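Local coordinates for protein lipase (Rhizopus niveus, PDB 1LGY) that hydrolyses the ester bonds of triacylglycerols and of their partial glycerides, with a strong preference for the 1 and 3 positions, at residues G50-T55 with Y66-D71; K72-Y77 with P135-I140. All coordinates share one frame; numbering follows the deposited sequence.

Overall arrangement
Both contacts belong to the one large mixed sheet of this alpha/beta-hydrolase lipase, and their centres lie about 10 Å apart. Interaction 1 pairs strand 51-58, at one edge of the sheet, with its hairpin partner 63-70 and is only partly buried; interaction 2 joins strand 75-81 to strand 138-144 and is largely buried. Strands 63-70 and 75-81 are neighbours, so one strand pairing separates the two contacts on the way in from the edge. Their chemistry follows their place: a bulged antiparallel pairing ending in charged side chains at the edge, regular parallel pairing with apolar and aromatic packing farther in. A probable hydrogen bond between Asp71 OD1 and Tyr137 OH couples them.

Interaction 1 of 2, residues G50-T55 with Y66-D71; sequences GKIITT and YVLRSD
Lys51 and Arg69 form a hydrogen-bonded antiparallel pair: Lys51 N to Arg69 O and Arg69 N to Lys51 O are both 3.0 Å. Farther along, the register slips by one residue: Ile53 N donates to Val67 O at 2.8 Å and Thr54 N reaches the same oxygen weakly, a classic beta bulge in the edge strand.

Charged groups gather at the open end of the hairpin, where strand 51-58 begins and strand 63-70 finishes. Lys51 NZ forms a salt bridge with Asp71 OD2 at 3.3 Å, meeting its anti side 26° out of the carboxylate plane. Arg69 NE forms another with Asp71 OD1, 3.1 Å away, its hydrogen bond weak. One carboxylate thus stands between two cations, which would ease their mutual repulsion. Arg69 NH1 also bonds to Gln130, and Asp71 OD1 has a further partner in Tyr137.

Ile53 points at the partner strand, its CB 4.0 Å from Val67 CG1 and its CD1 over one face of the Arg69 guanidinium. Thr54 CG2 touches Val67 CG2. On the other sheet face, Leu68 CD1 meets Ile52 CG1 at 3.9 Å.

Helix 110-133 packs on Ile53, Thr54 and Val67 through Val126, while strand 75-81 continues the sheet beyond strand 63-70.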
loop_
_atom_site.group_PDB
_atom_site.type_symbol
_atom_site.label_atom_id
_atom_site.label_comp_id
_atom_site.label_asym_id
_atom_site.label_seq_id
_atom_site.Cartn_x
_atom_site.Cartn_y
_atom_site.Cartn_z
ATOM N N GLY A 50 12.534 15.737 1.978
ATOM C CA GLY A 50 12.326 14.661 2.905
ATOM C C GLY A 50 13.526 14.367 3.760
ATOM O O GLY A 50 14.673 14.343 3.313
ATOM N N LYS A 51 13.223 14.221 5.043
ATOM C CA LYS A 51 14.196 13.778 6.019
ATOM C C LYS A 51 13.859 12.330 6.350
ATOM O O LYS A 51 12.789 12.126 6.933
ATOM C CB LYS A 51 14.122 14.614 7.318
ATOM C CG LYS A 51 14.692 16.023 7.269
ATOM C CD LYS A 51 13.586 17.097 7.057
ATOM C CE LYS A 51 14.191 18.523 6.856
ATOM N NZ LYS A 51 13.239 19.575 6.496
ATOM N N ILE A 52 14.683 11.320 5.979
ATOM C CA ILE A 52 14.431 9.935 6.390
ATOM C C ILE A 52 14.524 9.804 7.916
ATOM O O ILE A 52 15.592 9.952 8.496
ATOM C CB ILE A 52 15.450 8.914 5.740
ATOM C CG1 ILE A 52 15.100 8.716 4.292
ATOM C CG2 ILE A 52 15.381 7.526 6.414
ATOM C CD1 ILE A 52 15.837 7.523 3.633
ATOM N N ILE A 53 13.441 9.532 8.625
ATOM C CA ILE A 53 13.512 9.397 10.080
ATOM C C ILE A 53 14.082 8.025 10.449
ATOM O O ILE A 53 14.908 7.907 11.349
ATOM C CB ILE A 53 12.087 9.584 10.698
ATOM C CG1 ILE A 53 11.381 10.836 10.189
ATOM C CG2 ILE A 53 12.226 9.738 12.207
ATOM C CD1 ILE A 53 12.261 12.040 10.418
ATOM N N THR A 54 13.683 6.956 9.748
ATOM C CA THR A 54 14.208 5.633 10.015
ATOM C C THR A 54 14.062 4.731 8.802
ATOM O O THR A 54 13.294 5.039 7.902
ATOM C CB THR A 54 13.455 5.029 11.216
ATOM O OG1 THR A 54 14.461 4.244 11.822
ATOM C CG2 THR A 54 12.221 4.146 10.920
ATOM N N THR A 55 14.765 3.610 8.717
ATOM C CA THR A 55 14.440 2.559 7.757
ATOM C C THR A 55 14.477 1.304 8.595
ATOM O O THR A 55 15.180 1.302 9.602
ATOM C CB THR A 55 15.462 2.438 6.644
ATOM O OG1 THR A 55 16.647 1.939 7.246
ATOM C CG2 THR A 55 15.747 3.770 5.945
ATOM N N TYR A 66 10.262 2.491 5.474
ATOM C CA TYR A 66 10.897 3.628 6.100
ATOM C C TYR A 66 9.951 4.689 6.595
ATOM O O TYR A 66 8.838 4.796 6.097
ATOM C CB TYR A 66 11.846 4.267 5.140
ATOM C CG TYR A 66 11.254 4.844 3.867
ATOM C CD1 TYR A 66 10.749 6.148 3.844
ATOM C CD2 TYR A 66 11.276 4.084 2.698
ATOM C CE1 TYR A 66 10.264 6.702 2.653
ATOM C CE2 TYR A 66 10.799 4.635 1.498
ATOM C CZ TYR A 66 10.299 5.933 1.501
ATOM O OH TYR A 66 9.782 6.461 0.348
ATOM N N VAL A 67 10.325 5.509 7.579
ATOM C CA VAL A 67 9.455 6.613 8.000
ATOM C C VAL A 67 10.138 7.856 7.427
ATOM O O VAL A 67 11.363 8.016 7.484
ATOM C CB VAL A 67 9.371 6.675 9.542
ATOM C CG1 VAL A 67 8.565 7.886 9.938
ATOM C CG2 VAL A 67 8.649 5.442 10.105
ATOM N N LEU A 68 9.365 8.743 6.831
ATOM C CA LEU A 68 9.970 9.906 6.211
ATOM C C LEU A 68 9.184 11.127 6.650
ATOM O O LEU A 68 7.969 11.001 6.692
ATOM C CB LEU A 68 9.891 9.679 4.716
ATOM C CG LEU A 68 10.352 10.788 3.785
ATOM C CD1 LEU A 68 11.825 10.670 3.496
ATOM C CD2 LEU A 68 9.622 10.661 2.459
ATOM N N ARG A 69 9.745 12.268 7.057
ATOM C CA ARG A 69 8.955 13.472 7.337
ATOM C C ARG A 69 9.288 14.555 6.313
ATOM O O ARG A 69 10.372 14.642 5.734
ATOM C CB ARG A 69 9.260 13.969 8.728
ATOM C CG ARG A 69 8.355 15.072 9.215
ATOM C CD ARG A 69 8.948 15.612 10.461
ATOM N NE ARG A 69 10.145 16.367 10.154
ATOM C CZ ARG A 69 11.229 16.244 10.900
ATOM N NH1 ARG A 69 11.285 15.457 11.959
ATOM N NH2 ARG A 69 12.336 16.846 10.530
ATOM N N SER A 70 8.316 15.390 5.980
ATOM C CA SER A 70 8.455 16.452 4.979
ATOM C C SER A 70 7.788 17.620 5.656
ATOM O O SER A 70 6.555 17.640 5.787
ATOM C CB SER A 70 7.675 16.201 3.712
ATOM O OG SER A 70 7.562 17.375 2.919
ATOM N N ASP A 71 8.618 18.560 6.129
ATOM C CA ASP A 71 8.075 19.725 6.787
ATOM C C ASP A 71 7.326 20.653 5.853
ATOM O O ASP A 71 6.353 21.307 6.228
ATOM C CB ASP A 71 9.206 20.424 7.455
ATOM C CG ASP A 71 9.721 19.606 8.613
ATOM O OD1 ASP A 71 8.914 19.034 9.326
ATOM O OD2 ASP A 71 10.929 19.538 8.813
#

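Interaction 2 of 2, residues K72-Y77 with P135-I140; sequences KQKTIY and PTYKVI
Thr75, Tyr77 and Ile140 meet on one face of the sheet, where the methyl CG2 of Thr75 sits 3.8 Å above the centre of the Tyr77 ring. The same methyl touches Ile140 CG1 at 3.6 Å; CG2 lies anti to the backbone N, while OG1 (chi1 -49°) stands beside that N and bonds to Gln73 O. Tyr77 and Ile140 run side by side, with CD1 of the ring against Ile140 CB. Tyr20 of helix 11-26 touches both residues. On the opposite face Ile76 CD1 reaches Tyr137 CB and, more loosely, Val139 CG2, with Leu131 of helix 110-133 packed against Ile76 and Val139.

Between these faces runs parallel strand pairing. Ile76 N donates to Lys138 O at 2.9 Å in a nearly straight bond (171°), and Ile76 O accepts from Ile140 N. One step earlier, Lys138 N donates to Lys74 O. Close CA-H···O approaches accompany these bonds, such as Val139 CA to Ile76 O at 3.1 Å.

At the outer end, Tyr137 lies against Lys74 in a CH-pi contact: Lys74 CA stands 3.7 Å from the centroid of the Tyr137 ring, 8° off its normal. The lysine chain crosses the ring at about a right angle, its CG 3.6 Å from Tyr137 CE1.

Exposed Lys74 thus offers CA, CB and CG to a buried ring whose hydroxyl is satisfied by Asp71. Backbone bonds and carbon packing, rather than a charge pair, join the two segments.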
loop_
_atom_site.group_PDB
_atom_site.type_symbol
_atom_site.label_atom_id
_atom_site.label_comp_id
_atom_site.label_asym_id
_atom_site.label_seq_id
_atom_site.Cartn_x
_atom_site.Cartn_y
_atom_site.Cartn_z
ATOM N N LYS A 72 7.750 20.602 4.593
ATOM C CA LYS A 72 7.111 21.387 3.572
ATOM C C LYS A 72 5.668 20.955 3.351
ATOM O O LYS A 72 4.752 21.761 3.423
ATOM C CB LYS A 72 7.922 21.223 2.328
ATOM C CG LYS A 72 7.538 22.310 1.351
ATOM C CD LYS A 72 8.605 22.478 0.273
ATOM C CE LYS A 72 9.798 23.378 0.661
ATOM N NZ LYS A 72 10.685 22.809 1.667
ATOM N N GLN A 73 5.451 19.664 3.096
ATOM C CA GLN A 73 4.125 19.106 2.864
ATOM C C GLN A 73 3.356 18.702 4.105
ATOM O O GLN A 73 2.227 18.202 3.999
ATOM C CB GLN A 73 4.224 17.895 1.984
ATOM C CG GLN A 73 4.675 18.314 0.613
ATOM C CD GLN A 73 5.309 17.148 -0.096
ATOM O OE1 GLN A 73 4.737 16.504 -0.969
ATOM N NE2 GLN A 73 6.533 16.869 0.304
ATOM N N LYS A 74 3.928 18.945 5.288
ATOM C CA LYS A 74 3.357 18.526 6.558
ATOM C C LYS A 74 2.850 17.074 6.549
ATOM O O LYS A 74 1.706 16.766 6.876
ATOM C CB LYS A 74 2.246 19.519 6.921
ATOM C CG LYS A 74 2.900 20.863 7.199
ATOM C CD LYS A 74 1.856 21.907 7.491
ATOM C CE LYS A 74 2.567 23.249 7.630
ATOM N NZ LYS A 74 3.085 23.434 8.981
ATOM N N THR A 75 3.719 16.159 6.134
ATOM C CA THR A 75 3.357 14.765 6.046
ATOM C C THR A 75 4.499 13.929 6.557
ATOM O O THR A 75 5.667 14.258 6.411
ATOM C CB THR A 75 3.066 14.368 4.601
ATOM O OG1 THR A 75 2.170 15.314 4.041
ATOM C CG2 THR A 75 2.380 13.026 4.533
ATOM N N ILE A 76 4.071 12.867 7.213
ATOM C CA ILE A 76 4.895 11.808 7.723
ATOM C C ILE A 76 4.422 10.648 6.885
ATOM O O ILE A 76 3.252 10.273 6.950
ATOM C CB ILE A 76 4.586 11.476 9.164
ATOM C CG1 ILE A 76 4.754 12.689 10.007
ATOM C CG2 ILE A 76 5.543 10.388 9.646
ATOM C CD1 ILE A 76 3.888 12.504 11.232
ATOM N N TYR A 77 5.344 10.112 6.094
ATOM C CA TYR A 77 5.081 9.019 5.176
ATOM C C TYR A 77 5.527 7.709 5.770
ATOM O O TYR A 77 6.617 7.694 6.321
ATOM C CB TYR A 77 5.852 9.215 3.874
ATOM C CG TYR A 77 5.337 10.333 2.973
ATOM C CD1 TYR A 77 4.250 10.090 2.133
ATOM C CD2 TYR A 77 5.946 11.583 2.965
ATOM C CE1 TYR A 77 3.763 11.080 1.294
ATOM C CE2 TYR A 77 5.469 12.581 2.114
ATOM C CZ TYR A 77 4.383 12.314 1.295
ATOM O OH TYR A 77 3.893 13.289 0.470
ATOM N N PRO A 135 2.362 17.695 15.518
ATOM C CA PRO A 135 0.991 17.314 15.810
ATOM C C PRO A 135 -0.068 17.679 14.797
ATOM O O PRO A 135 -1.202 17.201 14.892
ATOM C CB PRO A 135 0.719 17.949 17.117
ATOM C CG PRO A 135 2.021 18.509 17.600
ATOM C CD PRO A 135 2.706 18.857 16.303
ATOM N N THR A 136 0.343 18.572 13.887
ATOM C CA THR A 136 -0.496 19.109 12.825
ATOM C C THR A 136 -0.331 18.379 11.491
ATOM O O THR A 136 -1.043 18.625 10.525
ATOM C CB THR A 136 -0.167 20.604 12.611
ATOM O OG1 THR A 136 1.144 20.693 12.019
ATOM C CG2 THR A 136 -0.233 21.376 13.938
ATOM N N TYR A 137 0.684 17.529 11.407
ATOM C CA TYR A 137 0.987 16.752 10.219
ATOM C C TYR A 137 0.137 15.504 10.095
ATOM O O TYR A 137 -0.339 14.943 11.088
ATOM C CB TYR A 137 2.419 16.353 10.265
ATOM C CG TYR A 137 3.480 17.431 10.145
ATOM C CD1 TYR A 137 3.224 18.776 10.407
ATOM C CD2 TYR A 137 4.773 17.015 9.790
ATOM C CE1 TYR A 137 4.250 19.701 10.321
ATOM C CE2 TYR A 137 5.808 17.938 9.698
ATOM C CZ TYR A 137 5.535 19.279 9.955
ATOM O OH TYR A 137 6.535 20.218 9.752
ATOM N N LYS A 138 -0.031 15.098 8.839
ATOM C CA LYS A 138 -0.792 13.920 8.486
ATOM C C LYS A 138 0.128 12.750 8.127
ATOM O O LYS A 138 1.244 12.935 7.659
ATOM C CB LYS A 138 -1.722 14.155 7.278
ATOM C CG LYS A 138 -1.761 15.561 6.667
ATOM C CD LYS A 138 -2.492 15.552 5.317
ATOM C CE LYS A 138 -4.003 15.394 5.597
ATOM N NZ LYS A 138 -4.619 16.547 6.264
ATOM N N VAL A 139 -0.372 11.521 8.283
ATOM C CA VAL A 139 0.384 10.320 8.015
ATOM C C VAL A 139 -0.111 9.684 6.736
ATOM O O VAL A 139 -1.279 9.323 6.608
ATOM C CB VAL A 139 0.223 9.343 9.153
ATOM C CG1 VAL A 139 1.289 8.262 8.997
ATOM C CG2 VAL A 139 0.368 10.028 10.491
ATOM N N ILE A 140 0.695 9.601 5.700
ATOM C CA ILE A 140 0.261 8.835 4.528
ATOM C C ILE A 140 0.935 7.490 4.527
ATOM O O ILE A 140 2.135 7.500 4.633
ATOM C CB ILE A 140 0.612 9.598 3.286
ATOM C CG1 ILE A 140 -0.272 10.858 3.389
ATOM C CG2 ILE A 140 0.484 8.772 2.037
ATOM C CD1 ILE A 140 -0.386 11.846 2.232
#